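Local coordinates for cell cycle regulatory protein GcrA (Caulobacter crescentus, PDB 5YIW) that binds methylated double-stranded DNA through its helical DNA-binding domain and regulates the cell cycle, at a contact of chain A with DNA. Numbering follows the deposited sequence.

A contact of chain A with DNA. Residues 19, 25, 37, 41. With nucleotides of chain B.
Ala25 and the DG5 phosphate of chain B meet through the backbone: the amide N, at the first residue of helix 25-32, donates to OP1 at 3.0 Å, so the amino-terminal end of the helix faces the anion and its dipole may add to the attraction. Trp19, from helix 9-20, brings the far rim of its indole to the same oxygen, CZ3 and CH2 each lying 3.6 Å from OP1; with CG anti to the backbone N (chi1 -171°), the ring reaches from one helix towards the phosphate held by the next. Holding the phosphate in this way is likely to help set the register for base reading, the classic division of labour in helix-turn-helix proteins, whose recognition helix here is 37-46. Arg37, its first residue, reads guanine end-on in the major groove: NH1 donates to N7 of DG5 at 2.9 Å (166° at H), NH2 to its O6, and both acceptors lie close to the guanidinium plane. The side chain runs extended from CG to NE, and the methyl C7 of DT4 lies over the centre of one guanidinium face, 3.8 Å from CZ of Arg37, so one residue touches both bases of a thymine-guanine step, a geometry that may contribute to its recognition. A water links NH1 to OP2 of both DT4 and DG5. A methionine in place of Arg37 would probably leave N7 and O6 of the guanine without their paired donors and the thymine methyl without its flat partner. One turn along, Ile41 splits its branches between two nucleotides: CD1 packs against C8 of DG5, while CG2 approaches the methyl C7 of DT7 at 3.9 Å.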
loop_
_atom_site.group_PDB
_atom_site.type_symbol
_atom_site.label_atom_id
_atom_site.label_comp_id
_atom_site.label_asym_id
_atom_site.label_seq_id
_atom_site.Cartn_x
_atom_site.Cartn_y
_atom_site.Cartn_z
ATOM N N TRP A 19 4.074 2.369 -4.744
ATOM C CA TRP A 19 3.495 3.713 -4.815
ATOM C C TRP A 19 4.461 4.670 -5.480
ATOM O O TRP A 19 4.069 5.478 -6.319
ATOM C CB TRP A 19 3.129 4.240 -3.424
ATOM C CG TRP A 19 2.326 5.524 -3.453
ATOM C CD1 TRP A 19 2.774 6.790 -3.182
ATOM C CD2 TRP A 19 0.938 5.656 -3.778
ATOM N NE1 TRP A 19 1.747 7.696 -3.313
ATOM C CE2 TRP A 19 0.607 7.021 -3.673
ATOM C CE3 TRP A 19 -0.060 4.745 -4.135
ATOM C CZ2 TRP A 19 -0.682 7.499 -3.918
ATOM C CZ3 TRP A 19 -1.338 5.220 -4.378
ATOM C CH2 TRP A 19 -1.635 6.586 -4.279
ATOM N N ALA A 25 -3.784 2.746 -6.111
ATOM C CA ALA A 25 -4.074 2.126 -4.820
ATOM C C ALA A 25 -4.771 0.767 -4.956
ATOM O O ALA A 25 -4.475 -0.156 -4.199
ATOM C CB ALA A 25 -4.912 3.072 -3.978
ATOM N N ARG A 37 -8.340 -0.863 -1.487
ATOM C CA ARG A 37 -7.707 0.360 -1.962
ATOM C C ARG A 37 -7.841 1.478 -0.909
ATOM O O ARG A 37 -6.981 2.346 -0.827
ATOM C CB ARG A 37 -8.307 0.797 -3.311
ATOM C CG ARG A 37 -9.659 1.455 -3.202
ATOM C CD ARG A 37 -10.323 1.661 -4.570
ATOM N NE ARG A 37 -11.394 2.633 -4.393
ATOM C CZ ARG A 37 -11.251 3.938 -4.592
ATOM N NH1 ARG A 37 -10.105 4.420 -5.057
ATOM N NH2 ARG A 37 -12.267 4.755 -4.364
ATOM N N ILE A 41 -4.753 3.714 0.540
ATOM C CA ILE A 41 -4.714 5.172 0.524
ATOM C C ILE A 41 -4.531 5.745 1.931
ATOM O O ILE A 41 -3.755 6.678 2.136
ATOM C CB ILE A 41 -5.982 5.734 -0.143
ATOM C CG1 ILE A 41 -5.931 5.422 -1.634
ATOM C CG2 ILE A 41 -6.068 7.234 0.057
ATOM C CD1 ILE A 41 -7.258 5.586 -2.384
ATOM P P DT B 4 -8.059 2.467 -10.203
ATOM O OP1 DT B 4 -6.709 1.984 -10.535
ATOM O OP2 DT B 4 -8.862 1.937 -9.078
ATOM O "O5'" DT B 4 -8.035 4.046 -9.975
ATOM C "C5'" DT B 4 -7.167 4.869 -10.729
ATOM C "C4'" DT B 4 -7.231 6.298 -10.223
ATOM O "O4'" DT B 4 -8.538 6.861 -10.490
ATOM C "C3'" DT B 4 -7.071 6.454 -8.721
ATOM O "O3'" DT B 4 -5.701 6.433 -8.390
ATOM C "C2'" DT B 4 -7.694 7.821 -8.488
ATOM C "C1'" DT B 4 -8.868 7.785 -9.471
ATOM N N1 DT B 4 -10.168 7.388 -8.850
ATOM C C2 DT B 4 -10.954 8.372 -8.334
ATOM O O2 DT B 4 -10.637 9.537 -8.352
ATOM N N3 DT B 4 -12.143 7.947 -7.802
ATOM C C4 DT B 4 -12.609 6.654 -7.731
ATOM O O4 DT B 4 -13.692 6.391 -7.220
ATOM C C5 DT B 4 -11.717 5.643 -8.266
ATOM C C7 DT B 4 -12.109 4.190 -8.239
ATOM C C6 DT B 4 -10.549 6.055 -8.808
ATOM P P DG B 5 -5.242 6.096 -6.883
ATOM O OP1 DG B 5 -3.833 5.661 -6.930
ATOM O OP2 DG B 5 -6.276 5.269 -6.242
ATOM O "O5'" DG B 5 -5.375 7.500 -6.138
ATOM C "C5'" DG B 5 -4.615 8.629 -6.549
ATOM C "C4'" DG B 5 -5.108 9.874 -5.835
ATOM O "O4'" DG B 5 -6.558 9.968 -5.978
ATOM C "C3'" DG B 5 -4.840 9.915 -4.328
ATOM O "O3'" DG B 5 -4.709 11.282 -3.943
ATOM C "C2'" DG B 5 -6.109 9.290 -3.771
ATOM C "C1'" DG B 5 -7.160 9.887 -4.704
ATOM N N9 DG B 5 -8.387 9.086 -4.770
ATOM C C8 DG B 5 -8.512 7.771 -5.139
ATOM N N7 DG B 5 -9.740 7.318 -5.041
ATOM C C5 DG B 5 -10.465 8.400 -4.558
ATOM C C6 DG B 5 -11.840 8.514 -4.243
ATOM O O6 DG B 5 -12.721 7.642 -4.327
ATOM N N1 DG B 5 -12.155 9.783 -3.769
ATOM C C2 DG B 5 -11.254 10.812 -3.624
ATOM N N2 DG B 5 -11.730 11.975 -3.150
ATOM N N3 DG B 5 -9.970 10.715 -3.923
ATOM C C4 DG B 5 -9.648 9.492 -4.380
ATOM P P DT B 7 -6.980 15.515 1.925
ATOM O OP1 DT B 7 -6.835 17.001 1.971
ATOM O OP2 DT B 7 -5.870 14.647 2.366
ATOM O "O5'" DT B 7 -8.252 15.112 2.795
ATOM C "C5'" DT B 7 -9.531 15.622 2.452
ATOM C "C4'" DT B 7 -10.592 14.981 3.325
ATOM O "O4'" DT B 7 -10.814 13.631 2.882
ATOM C "C3'" DT B 7 -10.222 14.883 4.804
ATOM O "O3'" DT B 7 -11.035 15.781 5.564
ATOM C "C2'" DT B 7 -10.471 13.404 5.178
ATOM C "C1'" DT B 7 -11.219 12.853 3.969
ATOM N N1 DT B 7 -10.888 11.451 3.612
ATOM C C2 DT B 7 -11.899 10.523 3.527
ATOM O O2 DT B 7 -13.061 10.771 3.782
ATOM N N3 DT B 7 -11.499 9.275 3.152
ATOM C C4 DT B 7 -10.224 8.868 2.835
ATOM O O4 DT B 7 -9.982 7.720 2.488
ATOM C C5 DT B 7 -9.205 9.896 2.925
ATOM C C7 DT B 7 -7.778 9.572 2.598
ATOM C C6 DT B 7 -9.585 11.127 3.299
HETATM O O HOH W 1 -7.671 2.990 -6.536
#